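Local coordinates for protein beta-agarase B (Zobellia galactanivorans, PDB 4ATF) that hydrolyses the beta-1,4-linkages of agarose at random positions along the chain, retaining the anomeric configuration and giving mainly the tetramer, at residues A[160-164]-A[192-196]. The protein carries 1 engineered substitution. Sequence-based numbering, arbitrary orientation.
Sequences FSKKV and TVWNK
Val164, in the conformer described, sets its CG1 methyl over one face of the Trp194 indole, 3.6 Å from the centroid of the five-membered ring and only 5° off the ring normal, a CH-pi contact. In that conformer CG1 stands beside the backbone N and anti to the carbonyl carbon, which brings this methyl to the ring. Thr192 CG2 lies against the opposite face, 3.7 Å above the plane and offset toward the rim. Trp194 NE1 donates to Lys162 O at 3.2 Å, approaching from above the carbonyl plane rather than along a lone pair; the N-H...O angle is 151°. The backbone bond is straighter: Trp194 N reaches Ser161 O at 3.2 Å with 164° at the hydrogen. A water bridges Ser161 O to Asn195 N, and a second lies within hydrogen-bonding distance of both Lys162 O and Thr192 O, with too few protons for every acceptor in reach. Beside them, the extended Lys162 chain runs across Val193, with Lys162 CE 3.9 Å from Val193 CG2. Replacing Trp194 by an alanine would probably deprive Lys162 O of its indole donor and open a gap beneath Val164. Phe188 and Ile215 also pack against both Val164 and Trp194. The arrangement ties the loop before strand 199-207 to the turn entering strand 164-172, beside the glycan-binding cleft of this GH16 beta-sandwich, where Phe160 lines the sugar pocket.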
loop_
_atom_site.group_PDB
_atom_site.type_symbol
_atom_site.label_atom_id
_atom_site.label_comp_id
_atom_site.label_asym_id
_atom_site.label_seq_id
_atom_site.Cartn_x
_atom_site.Cartn_y
_atom_site.Cartn_z
ATOM N N PHE A 160 -15.563 6.187 -3.983
ATOM C CA PHE A 160 -14.173 5.748 -3.872
ATOM C C PHE A 160 -13.107 6.585 -4.593
ATOM O O PHE A 160 -11.950 6.701 -4.078
ATOM C CB PHE A 160 -14.101 4.297 -4.363
ATOM C CG PHE A 160 -14.783 3.344 -3.418
ATOM C CD1 PHE A 160 -14.191 3.045 -2.173
ATOM C CD2 PHE A 160 -16.055 2.816 -3.708
ATOM C CE1 PHE A 160 -14.842 2.132 -1.261
ATOM C CE2 PHE A 160 -16.718 1.923 -2.778
ATOM C CZ PHE A 160 -16.091 1.576 -1.572
ATOM N N SER A 161 -13.439 7.138 -5.761
ATOM C CA SER A 161 -12.398 7.826 -6.601
ATOM C C SER A 161 -11.841 9.065 -5.848
ATOM O O SER A 161 -10.738 9.536 -6.142
ATOM C CB SER A 161 -12.969 8.281 -7.939
ATOM O OG SER A 161 -13.722 9.437 -7.740
ATOM N N LYS A 162 -12.620 9.573 -4.869
ATOM C CA LYS A 162 -12.220 10.768 -4.105
ATOM C C LYS A 162 -11.626 10.401 -2.739
ATOM O O LYS A 162 -11.377 11.268 -1.934
ATOM C CB LYS A 162 -13.367 11.750 -3.986
ATOM C CG LYS A 162 -13.802 12.324 -5.403
ATOM C CD LYS A 162 -15.026 13.242 -5.274
ATOM C CE LYS A 162 -15.240 13.902 -6.613
ATOM N NZ LYS A 162 -16.553 14.538 -6.715
ATOM N N LYS A 163 -11.410 9.123 -2.448
ATOM C CA LYS A 163 -10.935 8.686 -1.062
ATOM C C LYS A 163 -9.619 7.932 -1.127
ATOM O O LYS A 163 -9.383 7.159 -2.060
ATOM C CB LYS A 163 -11.951 7.756 -0.342
ATOM C CG LYS A 163 -13.290 8.452 0.073
ATOM C CD LYS A 163 -14.183 7.474 0.834
ATOM C CE LYS A 163 -15.456 8.167 1.321
ATOM N NZ LYS A 163 -16.204 8.911 0.236
ATOM N N VAL A 164 -8.712 8.191 -0.181
ATOM C CA VAL A 164 -7.593 7.254 -0.009
ATOM C C VAL A 164 -7.647 6.685 1.401
ATOM O O VAL A 164 -7.916 7.426 2.349
ATOM C CB VAL A 164 -6.208 7.847 -0.315
ATOM C CG1 VAL A 164 -6.097 8.249 -1.754
ATOM C CG2 VAL A 164 -5.845 8.980 0.653
ATOM N N THR A 192 -10.210 16.145 -4.233
ATOM C CA THR A 192 -9.304 15.582 -5.262
ATOM C C THR A 192 -9.750 14.211 -5.800
ATOM O O THR A 192 -10.111 13.325 -4.995
ATOM C CB THR A 192 -7.896 15.392 -4.649
ATOM O OG1 THR A 192 -7.505 16.649 -4.118
ATOM C CG2 THR A 192 -6.878 14.970 -5.701
ATOM N N VAL A 193 -9.704 14.048 -7.128
ATOM C CA VAL A 193 -9.972 12.758 -7.774
ATOM C C VAL A 193 -8.578 12.227 -8.021
ATOM O O VAL A 193 -7.872 12.744 -8.889
ATOM C CB VAL A 193 -10.761 12.882 -9.150
ATOM C CG1 VAL A 193 -10.893 11.502 -9.782
ATOM C CG2 VAL A 193 -12.210 13.448 -8.952
ATOM N N TRP A 194 -8.201 11.207 -7.257
ATOM C CA TRP A 194 -6.821 10.736 -7.123
ATOM C C TRP A 194 -6.260 10.239 -8.469
ATOM O O TRP A 194 -5.050 10.425 -8.718
ATOM C CB TRP A 194 -6.689 9.669 -5.995
ATOM C CG TRP A 194 -7.113 10.346 -4.701
ATOM C CD1 TRP A 194 -8.288 10.169 -4.067
ATOM C CD2 TRP A 194 -6.413 11.390 -3.990
ATOM N NE1 TRP A 194 -8.382 11.020 -2.992
ATOM C CE2 TRP A 194 -7.256 11.795 -2.923
ATOM C CE3 TRP A 194 -5.174 12.034 -4.171
ATOM C CZ2 TRP A 194 -6.906 12.798 -2.008
ATOM C CZ3 TRP A 194 -4.804 13.035 -3.263
ATOM C CH2 TRP A 194 -5.667 13.398 -2.170
ATOM N N ASN A 195 -7.140 9.665 -9.320
ATOM C CA ASN A 195 -6.654 9.042 -10.570
ATOM C C ASN A 195 -6.136 10.082 -11.641
ATOM O O ASN A 195 -5.520 9.698 -12.660
ATOM C CB ASN A 195 -7.677 8.064 -11.161
ATOM C CG ASN A 195 -8.888 8.765 -11.773
ATOM O OD1 ASN A 195 -10.040 8.303 -11.623
ATOM N ND2 ASN A 195 -8.648 9.837 -12.490
ATOM N N LYS A 196 -6.323 11.383 -11.388
ATOM C CA LYS A 196 -6.021 12.373 -12.418
ATOM C C LYS A 196 -4.540 12.748 -12.448
ATOM O O LYS A 196 -4.080 13.197 -13.489
ATOM C CB LYS A 196 -6.877 13.636 -12.249
ATOM C CG LYS A 196 -8.385 13.394 -12.487
ATOM C CD LYS A 196 -9.146 14.692 -12.547
ATOM C CE LYS A 196 -10.359 14.539 -13.499
ATOM N NZ LYS A 196 -11.474 14.022 -12.813
HETATM O O HOH W 1 -9.358 8.395 -8.240
HETATM O O HOH W 2 -10.581 13.721 -2.376
#